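Side-chain contacts in lipase (Pelosinus fermentans, PDB 5AH0), which hydrolyses ester bonds as a lipase of the alpha/beta hydrolase clan and also attacks the synthetic polyester poly(butylene adipate-co-terephthalate): residues 112-117 / 355-360; 185-190 / 194-199; 277-280 / 285-288. All blocks are in the same frame, centred on the assembly; numbering follows the deposited sequence.

Contact 1: residues 112-117 / 355-360; sequences AHSMGG and IDHMDA
Two polar links tie S114 and H113 to the loop around H357. S114 OG donates to H357 NE2 over 3.1 Å and lies practically in the imidazole plane, at the ring's edge. The hydroxyl swings anti to the serine N (chi1 -180°), which carries it out toward the histidine. H357 ND1 is bound in turn by D315 OD2, so both ring nitrogens are engaged and the ring's rotation is fixed. The second link is weak and bent: H113 NE2 reaches the carbonyl O of H357 at 2.9 Å, with only 130° at the hydrogen. The stronger polar partner of H113 is Y25 OH, at ND1. Within 355-360 an Asx motif, D356 OD1 accepting from D359 N at 3.0 Å, spans H357.

Packing fills in the rest. H113 CE1 sits 3.6 Å above one face of the H357 ring, toward its rim, with the two planes inclined at 41°. A360 CB rests 3.6 Å from H113 NE2. Replacing H357 by a leucine removes both ring nitrogens and would probably leave the S114 hydroxyl without its acceptor and the D315 carboxylate without its imidazole partner.

With S114 at positive phi in a type II' turn between strand 108-113 and helix 116-129, this matches the nucleophile elbow of alpha/beta hydrolases, and S114, H357 and D315 are placed as a Ser-His-Asp catalytic triad, probably that of this lipase.

Contact 2: residues 185-190 / 194-199; sequences SLASFT and EKLIYD
L196 is the bump here, and the hollow it fills is the surface made by L186, A187 and T190 at the C-terminal end of helix 173-190. The loop that carries it folds back on that helix before running on toward helix 215-223. Its two methyls divide the work. CD2 lies against A187, 3.9 Å from A187 N, with L186 CB 4.1 Å away. CD1 goes the other way along the helix and meets T190 OG1 at 4.1 Å, the two side chains crossing at about a right angle. Both methyls touch A187, whose small CB lets the loop come close: the CA atoms of A187 and L196 are 5.6 Å apart.

A second bump points the opposite way, from helix to loop. L186 has CG anti to its carbonyl carbon (chi1 -66°) and then runs extended, which carries L186 CD1 out to the Y198 ring, 3.9 Å from Y198 CE2. The methyl comes at the ring obliquely. Y198 is pinned elsewhere as well, its OH bonded to M13 O and its ring meeting F200 edge-to-face, while L215 of helix 215-223 also touches L196.

The hydroxyl of T190 turns back on its own helix. T190 OG1 sits between its own N and carbonyl carbon (chi1 63°) and donates to L186 O at 3.0 Å. T190 N reaches the same oxygen from the opposite face of the carbonyl plane at 3.1 Å, so L186 O is satisfied inside the helix. Across the contact chiefly methyl, methylene and ring carbons meet, by shape and apolar burial rather than polar pairing.

Contact 3: residues 277-280 / 285-288; sequences LPHV and PLLY
L286 N donates to L277 O across 2.8 Å, a nearly straight bond (165° at the hydrogen) although the donor stands tilted 28° from the carbonyl plane. It is the clasp of a single beta bridge, P278 paired with P285, that draws together two arms of the long loop between strand 258-265 and helix 288-294. Neither proline has an amide hydrogen to add, and the next amides along, H279 N and L286 N, lie close as two donors and do not bond to each other. A type I turn starting at the bridged P285 and ending at Y288 leads the chain into helix 288-294.

Alongside the clasp, L277 and L286 lie next to each other and point the same way, L277 CB 4.0 Å from L286 CB and L277 CD1 4.1 Å from L286 CD2. Both rest on S185 of helix 173-190. L286 CB is also drawn in close to L277 O, at 3.4 Å.

The other flank belongs to H279, which crosses L286 at about a right angle. Its ring stacks on Y282, and ND1 accepts from the backbone N of both I281 and Y282. The CD2 corner is turned to L286, whose O lies in the imidazole plane at the ring's edge, 3.8 Å from H279 CD2.

Along the chain the order is 112-117, then both arms of contact 2, then both arms of contact 3, and last 355-360, so contact 1 joins the two most distant parts and brackets the others. Contact 3 is the middle piece in space: its centre lies 14 Å from that of contact 2 and 16 Å from that of contact 1, and it touches both. Helix 173-190 is its link to contact 2, through S185 OG, probably hydrogen-bonded to P278 O (2.7 Å). L277 packs on M358 and L287 on D356 and H357. Contact 3 thus backs directly onto the histidine loop of the probable active site, at the C-terminal ends of the sheet's strands; contact 2, centred 20 Å from contact 1, does not touch it.

Contact 1: residues 112-117 / 355-360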
ATOM      1  N   ALA A 112      -4.698  -5.082   2.269  1.00 44.98           N
ATOM      2  CA  ALA A 112      -3.909  -4.070   1.608  1.00 42.99           C
ATOM      3  C   ALA A 112      -3.895  -4.278   0.106  1.00 41.36           C
ATOM      4  O   ALA A 112      -3.941  -5.405  -0.381  1.00 40.90           O
ATOM      5  CB  ALA A 112      -2.498  -4.075   2.143  1.00 41.08           C
ATOM      6  N   HIS A 113      -3.813  -3.166  -0.608  1.00 40.24           N
ATOM      7  CA  HIS A 113      -3.726  -3.149  -2.050  1.00 39.31           C
ATOM      8  C   HIS A 113      -2.421  -2.485  -2.435  1.00 40.75           C
ATOM      9  O   HIS A 113      -1.988  -1.528  -1.790  1.00 40.33           O
ATOM     10  CB  HIS A 113      -4.917  -2.394  -2.643  1.00 35.25           C
ATOM     11  CG  HIS A 113      -4.863  -2.221  -4.130  1.00 38.07           C
ATOM     12  ND1 HIS A 113      -4.659  -0.996  -4.727  1.00 39.44           N
ATOM     13  CD2 HIS A 113      -5.027  -3.104  -5.141  1.00 40.59           C
ATOM     14  CE1 HIS A 113      -4.691  -1.132  -6.041  1.00 34.59           C
ATOM     15  NE2 HIS A 113      -4.900  -2.405  -6.320  1.00 36.01           N
ATOM     16  N   SER A 114      -1.798  -3.005  -3.484  1.00 42.78           N
ATOM     17  CA  SER A 114      -0.612  -2.388  -4.057  1.00 42.69           C
ATOM     18  C   SER A 114       0.479  -2.213  -2.998  1.00 44.46           C
ATOM     19  O   SER A 114       0.719  -3.129  -2.209  1.00 49.59           O
ATOM     20  CB  SER A 114      -0.998  -1.057  -4.709  1.00 40.09           C
ATOM     21  OG  SER A 114       0.121  -0.427  -5.281  1.00 43.51           O
ATOM     22  N   MET A 115       1.118  -1.044  -2.958  1.00 44.80           N
ATOM     23  CA  MET A 115       2.233  -0.791  -2.035  1.00 45.00           C
ATOM     24  C   MET A 115       1.862  -1.007  -0.564  1.00 51.60           C
ATOM     25  O   MET A 115       2.727  -1.232   0.291  1.00 53.53           O
ATOM     26  CB  MET A 115       2.759   0.627  -2.223  1.00 44.68           C
ATOM     27  CG  MET A 115       4.078   0.895  -1.498  1.00 50.17           C
ATOM     28  SD  MET A 115       4.599   2.618  -1.555  1.00 60.01           S
ATOM     29  CE  MET A 115       6.122   2.522  -0.612  1.00 52.17           C
ATOM     30  N   GLY A 116       0.569  -0.940  -0.274  1.00 52.07           N
ATOM     31  CA  GLY A 116       0.076  -1.202   1.059  1.00 49.34           C
ATOM     32  C   GLY A 116       0.483  -2.597   1.487  1.00 47.89           C
ATOM     33  O   GLY A 116       0.664  -2.867   2.680  1.00 44.02           O
ATOM     34  N   GLY A 117       0.611  -3.499   0.512  1.00 43.64           N
ATOM     35  CA  GLY A 117       1.043  -4.849   0.825  1.00 46.51           C
ATOM     36  C   GLY A 117       2.404  -4.849   1.511  1.00 52.63           C
ATOM     37  O   GLY A 117       2.628  -5.593   2.469  1.00 56.48           O
ATOM     38  N   ILE A 355      -7.826  -8.620 -14.526  1.00 41.49           N
ATOM     39  CA  ILE A 355      -8.068  -7.605 -13.514  1.00 40.61           C
ATOM     40  C   ILE A 355      -6.896  -6.615 -13.524  1.00 39.60           C
ATOM     41  O   ILE A 355      -5.767  -7.007 -13.226  1.00 39.18           O
ATOM     42  CB  ILE A 355      -8.200  -8.253 -12.124  1.00 46.78           C
ATOM     43  CG1 ILE A 355      -9.375  -9.245 -12.108  1.00 47.55           C
ATOM     44  CG2 ILE A 355      -8.311  -7.178 -10.990  1.00 35.67           C
ATOM     45  CD1 ILE A 355     -10.719  -8.577 -12.110  1.00 45.25           C
ATOM     46  N   ASP A 356      -7.111  -5.353 -13.897  1.00 36.15           N
ATOM     47  CA  ASP A 356      -5.962  -4.448 -13.848  1.00 36.65           C
ATOM     48  C   ASP A 356      -5.823  -3.830 -12.450  1.00 39.00           C
ATOM     49  O   ASP A 356      -6.597  -4.143 -11.536  1.00 41.48           O
ATOM     50  CB  ASP A 356      -6.000  -3.367 -14.954  1.00 37.21           C
ATOM     51  CG  ASP A 356      -7.137  -2.348 -14.809  1.00 48.30           C
ATOM     52  OD1 ASP A 356      -7.457  -1.880 -13.690  1.00 48.05           O
ATOM     53  OD2 ASP A 356      -7.690  -1.967 -15.873  1.00 57.94           O
ATOM     54  N   HIS A 357      -4.828  -2.969 -12.284  1.00 37.67           N
ATOM     55  CA  HIS A 357      -4.458  -2.494 -10.957  1.00 42.64           C
ATOM     56  C   HIS A 357      -5.565  -1.753 -10.209  1.00 38.93           C
ATOM     57  O   HIS A 357      -5.767  -1.985  -9.016  1.00 34.83           O
ATOM     58  CB  HIS A 357      -3.245  -1.584 -11.062  1.00 41.23           C
ATOM     59  CG  HIS A 357      -2.502  -1.424  -9.778  1.00 37.86           C
ATOM     60  ND1 HIS A 357      -1.796  -2.456  -9.200  1.00 38.62           N
ATOM     61  CD2 HIS A 357      -2.336  -0.350  -8.971  1.00 37.11           C
ATOM     62  CE1 HIS A 357      -1.223  -2.021  -8.091  1.00 42.22           C
ATOM     63  NE2 HIS A 357      -1.538  -0.747  -7.927  1.00 38.21           N
ATOM     64  N   MET A 358      -6.279  -0.867 -10.902  1.00 36.09           N
ATOM     65  CA  MET A 358      -7.348  -0.115 -10.253  1.00 36.50           C
ATOM     66  C   MET A 358      -8.618  -0.934 -10.130  1.00 39.04           C
ATOM     67  O   MET A 358      -9.421  -0.681  -9.227  1.00 42.39           O
ATOM     68  CB  MET A 358      -7.645   1.182 -11.002  1.00 39.54           C
ATOM     69  CG  MET A 358      -6.434   2.086 -11.139  1.00 41.13           C
ATOM     70  SD  MET A 358      -5.669   2.360  -9.543  1.00 61.56           S
ATOM     71  CE  MET A 358      -6.851   3.468  -8.788  1.00 51.40           C
ATOM     72  N   ASP A 359      -8.793  -1.904 -11.035  1.00 34.60           N
ATOM     73  CA  ASP A 359      -9.889  -2.859 -10.944  1.00 39.19           C
ATOM     74  C   ASP A 359      -9.893  -3.472  -9.544  1.00 39.59           C
ATOM     75  O   ASP A 359     -10.945  -3.670  -8.931  1.00 42.51           O
ATOM     76  CB  ASP A 359      -9.756  -3.996 -11.980  1.00 45.99           C
ATOM     77  CG  ASP A 359     -10.220  -3.608 -13.408  1.00 52.65           C
ATOM     78  OD1 ASP A 359     -11.087  -2.714 -13.562  1.00 55.05           O
ATOM     79  OD2 ASP A 359      -9.725  -4.246 -14.382  1.00 50.27           O
ATOM     80  N   ALA A 360      -8.692  -3.746  -9.043  1.00 32.52           N
ATOM     81  CA  ALA A 360      -8.516  -4.576  -7.868  1.00 33.91           C
ATOM     82  C   ALA A 360      -9.030  -3.909  -6.613  1.00 38.41           C
ATOM     83  O   ALA A 360      -9.419  -4.600  -5.667  1.00 40.19           O
ATOM     84  CB  ALA A 360      -7.047  -4.948  -7.698  1.00 38.41           C
TER

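Contact 2: residues 185-190 / 194-199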
ATOM      1  N   SER A 185      -5.637  12.426 -13.749  1.00 41.92           N
ATOM      2  CA  SER A 185      -6.724  11.527 -14.111  1.00 39.49           C
ATOM      3  C   SER A 185      -7.894  11.632 -13.145  1.00 43.37           C
ATOM      4  O   SER A 185      -9.043  11.680 -13.567  1.00 35.88           O
ATOM      5  CB  SER A 185      -6.242  10.081 -14.154  1.00 38.06           C
ATOM      6  OG  SER A 185      -7.312   9.208 -14.487  1.00 42.21           O
ATOM      7  N   LEU A 186      -7.600  11.658 -11.847  1.00 45.65           N
ATOM      8  CA  LEU A 186      -8.647  11.763 -10.836  1.00 48.92           C
ATOM      9  C   LEU A 186      -9.441  13.063 -10.975  1.00 51.01           C
ATOM     10  O   LEU A 186     -10.671  13.065 -10.895  1.00 53.65           O
ATOM     11  CB  LEU A 186      -8.043  11.679  -9.440  1.00 51.46           C
ATOM     12  CG  LEU A 186      -7.392  10.355  -9.042  1.00 47.09           C
ATOM     13  CD1 LEU A 186      -6.874  10.458  -7.607  1.00 44.99           C
ATOM     14  CD2 LEU A 186      -8.351   9.185  -9.205  1.00 33.06           C
ATOM     15  N   ALA A 187      -8.728  14.162 -11.201  1.00 51.87           N
ATOM     16  CA  ALA A 187      -9.353  15.471 -11.359  1.00 54.08           C
ATOM     17  C   ALA A 187     -10.313  15.485 -12.538  1.00 59.45           C
ATOM     18  O   ALA A 187     -11.373  16.089 -12.460  1.00 67.51           O
ATOM     19  CB  ALA A 187      -8.300  16.559 -11.520  1.00 49.15           C
ATOM     20  N   SER A 188      -9.945  14.823 -13.630  1.00 56.98           N
ATOM     21  CA  SER A 188     -10.823  14.785 -14.794  1.00 56.62           C
ATOM     22  C   SER A 188     -12.036  13.901 -14.552  1.00 52.27           C
ATOM     23  O   SER A 188     -13.172  14.316 -14.763  1.00 54.98           O
ATOM     24  CB  SER A 188     -10.070  14.283 -16.023  1.00 59.24           C
ATOM     25  OG  SER A 188     -10.981  13.974 -17.066  1.00 61.54           O
ATOM     26  N   PHE A 189     -11.779  12.703 -14.046  1.00 48.27           N
ATOM     27  CA  PHE A 189     -12.797  11.676 -13.880  1.00 49.88           C
ATOM     28  C   PHE A 189     -13.913  12.071 -12.908  1.00 57.44           C
ATOM     29  O   PHE A 189     -15.056  11.661 -13.084  1.00 60.75           O
ATOM     30  CB  PHE A 189     -12.140  10.386 -13.411  1.00 48.95           C
ATOM     31  CG  PHE A 189     -13.062   9.208 -13.374  1.00 50.63           C
ATOM     32  CD1 PHE A 189     -13.547   8.654 -14.545  1.00 51.86           C
ATOM     33  CD2 PHE A 189     -13.419   8.633 -12.171  1.00 52.91           C
ATOM     34  CE1 PHE A 189     -14.396   7.564 -14.514  1.00 51.84           C
ATOM     35  CE2 PHE A 189     -14.262   7.538 -12.137  1.00 53.90           C
ATOM     36  CZ  PHE A 189     -14.748   7.005 -13.313  1.00 52.28           C
ATOM     37  N   THR A 190     -13.576  12.815 -11.862  1.00 56.58           N
ATOM     38  CA  THR A 190     -14.588  13.320 -10.944  1.00 55.43           C
ATOM     39  C   THR A 190     -15.182  14.652 -11.413  1.00 57.19           C
ATOM     40  O   THR A 190     -16.277  15.027 -11.009  1.00 58.11           O
ATOM     41  CB  THR A 190     -14.019  13.513  -9.534  1.00 53.31           C
ATOM     42  OG1 THR A 190     -12.989  14.511  -9.564  1.00 59.12           O
ATOM     43  CG2 THR A 190     -13.456  12.202  -9.013  1.00 43.61           C
ATOM     44  N   GLU A 194      -9.076  21.582 -11.132  1.00 74.42           N
ATOM     45  CA  GLU A 194      -8.057  22.125 -10.230  1.00 82.25           C
ATOM     46  C   GLU A 194      -8.475  22.145  -8.760  1.00 80.70           C
ATOM     47  O   GLU A 194      -7.637  22.344  -7.879  1.00 80.48           O
ATOM     48  CB  GLU A 194      -7.677  23.547 -10.654  1.00 94.05           C
ATOM     49  CG  GLU A 194      -6.684  23.610 -11.802  1.00101.45           C
ATOM     50  CD  GLU A 194      -5.267  23.238 -11.383  1.00106.15           C
ATOM     51  OE1 GLU A 194      -4.940  23.370 -10.183  1.00110.02           O
ATOM     52  OE2 GLU A 194      -4.480  22.814 -12.258  1.00105.57           O
ATOM     53  N   LYS A 195      -9.762  21.946  -8.488  1.00 77.95           N
ATOM     54  CA  LYS A 195     -10.232  21.989  -7.112  1.00 73.37           C
ATOM     55  C   LYS A 195     -10.237  20.619  -6.450  1.00 68.95           C
ATOM     56  O   LYS A 195     -10.826  20.447  -5.389  1.00 71.29           O
ATOM     57  CB  LYS A 195     -11.624  22.625  -7.023  1.00 72.63           C
ATOM     58  CG  LYS A 195     -11.621  24.128  -7.283  1.00 76.79           C
ATOM     59  CD  LYS A 195     -12.900  24.779  -6.766  1.00 79.28           C
ATOM     60  CE  LYS A 195     -12.816  26.309  -6.796  1.00 83.34           C
ATOM     61  NZ  LYS A 195     -14.010  26.956  -6.165  1.00 85.82           N
ATOM     62  N   LEU A 196      -9.568  19.652  -7.071  1.00 64.49           N
ATOM     63  CA  LEU A 196      -9.464  18.306  -6.513  1.00 61.77           C
ATOM     64  C   LEU A 196      -8.785  18.313  -5.147  1.00 66.68           C
ATOM     65  O   LEU A 196      -7.712  18.891  -4.976  1.00 72.63           O
ATOM     66  CB  LEU A 196      -8.681  17.398  -7.462  1.00 55.69           C
ATOM     67  CG  LEU A 196      -8.426  15.961  -7.009  1.00 51.17           C
ATOM     68  CD1 LEU A 196      -9.662  15.085  -7.228  1.00 45.84           C
ATOM     69  CD2 LEU A 196      -7.232  15.386  -7.781  1.00 49.34           C
ATOM     70  N   ILE A 197      -9.408  17.673  -4.169  1.00 63.76           N
ATOM     71  CA  ILE A 197      -8.789  17.542  -2.863  1.00 61.01           C
ATOM     72  C   ILE A 197      -7.854  16.339  -2.881  1.00 61.10           C
ATOM     73  O   ILE A 197      -8.295  15.190  -2.904  1.00 62.65           O
ATOM     74  CB  ILE A 197      -9.829  17.397  -1.754  1.00 59.65           C
ATOM     75  CG1 ILE A 197     -10.858  18.527  -1.864  1.00 60.47           C
ATOM     76  CG2 ILE A 197      -9.152  17.384  -0.385  1.00 57.55           C
ATOM     77  CD1 ILE A 197     -11.978  18.443  -0.858  1.00 59.06           C
ATOM     78  N   TYR A 198      -6.560  16.615  -2.930  1.00 59.85           N
ATOM     79  CA  TYR A 198      -5.549  15.573  -2.926  1.00 56.79           C
ATOM     80  C   TYR A 198      -4.298  16.118  -2.260  1.00 57.44           C
ATOM     81  O   TYR A 198      -3.884  17.242  -2.534  1.00 61.14           O
ATOM     82  CB  TYR A 198      -5.247  15.090  -4.349  1.00 50.41           C
ATOM     83  CG  TYR A 198      -4.449  13.806  -4.410  1.00 45.36           C
ATOM     84  CD1 TYR A 198      -3.077  13.803  -4.154  1.00 45.17           C
ATOM     85  CD2 TYR A 198      -5.058  12.594  -4.733  1.00 45.45           C
ATOM     86  CE1 TYR A 198      -2.329  12.620  -4.213  1.00 44.14           C
ATOM     87  CE2 TYR A 198      -4.319  11.400  -4.793  1.00 42.75           C
ATOM     88  CZ  TYR A 198      -2.956  11.431  -4.532  1.00 45.36           C
ATOM     89  OH  TYR A 198      -2.222  10.275  -4.583  1.00 50.90           O
ATOM     90  N   ASP A 199      -3.704  15.334  -1.370  1.00 56.01           N
ATOM     91  CA  ASP A 199      -2.538  15.790  -0.635  1.00 60.30           C
ATOM     92  C   ASP A 199      -1.431  14.741  -0.580  1.00 58.44           C
ATOM     93  O   ASP A 199      -1.681  13.592  -0.225  1.00 56.46           O
ATOM     94  CB  ASP A 199      -2.933  16.189   0.781  1.00 67.82           C
ATOM     95  CG  ASP A 199      -1.736  16.591   1.613  1.00 77.27           C
ATOM     96  OD1 ASP A 199      -0.789  17.176   1.037  1.00 82.39           O
ATOM     97  OD2 ASP A 199      -1.734  16.313   2.828  1.00 80.61           O
TER

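Contact 3: residues 277-280 / 285-288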
ATOM      1  N   LEU A 277     -10.595   5.193 -15.147  1.00 45.54           N
ATOM      2  CA  LEU A 277      -9.675   6.320 -15.095  1.00 40.85           C
ATOM      3  C   LEU A 277      -9.050   6.581 -16.466  1.00 42.16           C
ATOM      4  O   LEU A 277      -8.438   5.693 -17.055  1.00 41.79           O
ATOM      5  CB  LEU A 277      -8.575   6.068 -14.069  1.00 38.41           C
ATOM      6  CG  LEU A 277      -9.009   5.867 -12.615  1.00 41.56           C
ATOM      7  CD1 LEU A 277      -7.804   5.621 -11.732  1.00 37.33           C
ATOM      8  CD2 LEU A 277      -9.794   7.097 -12.119  1.00 42.59           C
ATOM      9  N   PRO A 278      -9.193   7.810 -16.974  1.00 40.81           N
ATOM     10  CA  PRO A 278      -8.626   8.102 -18.287  1.00 40.57           C
ATOM     11  C   PRO A 278      -7.200   8.618 -18.206  1.00 39.34           C
ATOM     12  O   PRO A 278      -6.784   9.170 -17.183  1.00 40.32           O
ATOM     13  CB  PRO A 278      -9.550   9.189 -18.819  1.00 34.36           C
ATOM     14  CG  PRO A 278      -9.936   9.963 -17.567  1.00 38.73           C
ATOM     15  CD  PRO A 278      -9.983   8.944 -16.443  1.00 39.40           C
ATOM     16  N   HIS A 279      -6.460   8.429 -19.289  1.00 36.34           N
ATOM     17  CA  HIS A 279      -5.233   9.172 -19.492  1.00 36.83           C
ATOM     18  C   HIS A 279      -5.563  10.527 -20.128  1.00 41.40           C
ATOM     19  O   HIS A 279      -6.134  10.602 -21.222  1.00 46.16           O
ATOM     20  CB  HIS A 279      -4.271   8.384 -20.355  1.00 33.00           C
ATOM     21  CG  HIS A 279      -2.869   8.878 -20.270  1.00 39.89           C
ATOM     22  ND1 HIS A 279      -2.441  10.004 -20.937  1.00 42.20           N
ATOM     23  CD2 HIS A 279      -1.800   8.416 -19.583  1.00 37.26           C
ATOM     24  CE1 HIS A 279      -1.163  10.205 -20.676  1.00 39.38           C
ATOM     25  NE2 HIS A 279      -0.753   9.261 -19.849  1.00 39.36           N
ATOM     26  N   VAL A 280      -5.248  11.604 -19.429  1.00 43.27           N
ATOM     27  CA  VAL A 280      -5.687  12.925 -19.875  1.00 46.68           C
ATOM     28  C   VAL A 280      -4.955  13.409 -21.138  1.00 47.64           C
ATOM     29  O   VAL A 280      -5.419  14.310 -21.828  1.00 50.00           O
ATOM     30  CB  VAL A 280      -5.536  13.945 -18.731  1.00 50.12           C
ATOM     31  CG1 VAL A 280      -6.078  15.297 -19.124  1.00 60.71           C
ATOM     32  CG2 VAL A 280      -6.285  13.445 -17.494  1.00 45.12           C
ATOM     33  N   PRO A 285      -7.285   4.520 -21.734  1.00 36.45           N
ATOM     34  CA  PRO A 285      -7.329   4.285 -20.277  1.00 37.47           C
ATOM     35  C   PRO A 285      -6.007   4.745 -19.621  1.00 39.15           C
ATOM     36  O   PRO A 285      -4.975   4.671 -20.299  1.00 40.77           O
ATOM     37  CB  PRO A 285      -7.507   2.772 -20.171  1.00 29.44           C
ATOM     38  CG  PRO A 285      -8.265   2.407 -21.439  1.00 33.79           C
ATOM     39  CD  PRO A 285      -7.668   3.331 -22.511  1.00 34.86           C
ATOM     40  N   LEU A 286      -6.037   5.198 -18.362  1.00 31.07           N
ATOM     41  CA  LEU A 286      -4.836   5.673 -17.666  1.00 29.89           C
ATOM     42  C   LEU A 286      -3.689   4.672 -17.729  1.00 34.00           C
ATOM     43  O   LEU A 286      -2.559   5.036 -18.013  1.00 32.15           O
ATOM     44  CB  LEU A 286      -5.146   5.981 -16.189  1.00 29.99           C
ATOM     45  CG  LEU A 286      -3.981   6.434 -15.294  1.00 31.86           C
ATOM     46  CD1 LEU A 286      -3.344   7.698 -15.868  1.00 34.60           C
ATOM     47  CD2 LEU A 286      -4.426   6.717 -13.862  1.00 31.81           C
ATOM     48  N   LEU A 287      -3.988   3.401 -17.486  1.00 28.17           N
ATOM     49  CA  LEU A 287      -2.958   2.392 -17.357  1.00 31.64           C
ATOM     50  C   LEU A 287      -2.385   1.887 -18.680  1.00 37.05           C
ATOM     51  O   LEU A 287      -1.456   1.068 -18.678  1.00 39.07           O
ATOM     52  CB  LEU A 287      -3.518   1.212 -16.570  1.00 34.52           C
ATOM     53  CG  LEU A 287      -3.947   1.537 -15.137  1.00 35.12           C
ATOM     54  CD1 LEU A 287      -4.424   0.289 -14.446  1.00 32.06           C
ATOM     55  CD2 LEU A 287      -2.777   2.161 -14.395  1.00 34.72           C
ATOM     56  N   TYR A 288      -2.940   2.348 -19.803  1.00 33.27           N
ATOM     57  CA  TYR A 288      -2.538   1.817 -21.096  1.00 34.77           C
ATOM     58  C   TYR A 288      -1.029   1.991 -21.401  1.00 41.75           C
ATOM     59  O   TYR A 288      -0.350   1.018 -21.715  1.00 43.25           O
ATOM     60  CB  TYR A 288      -3.378   2.428 -22.219  1.00 29.85           C
ATOM     61  CG  TYR A 288      -2.906   1.986 -23.590  1.00 30.60           C
ATOM     62  CD1 TYR A 288      -3.164   0.701 -24.055  1.00 37.38           C
ATOM     63  CD2 TYR A 288      -2.187   2.849 -24.414  1.00 31.52           C
ATOM     64  CE1 TYR A 288      -2.714   0.281 -25.319  1.00 33.66           C
ATOM     65  CE2 TYR A 288      -1.744   2.448 -25.674  1.00 34.35           C
ATOM     66  CZ  TYR A 288      -2.012   1.166 -26.120  1.00 35.03           C
ATOM     67  OH  TYR A 288      -1.565   0.767 -27.356  1.00 40.37           O
TER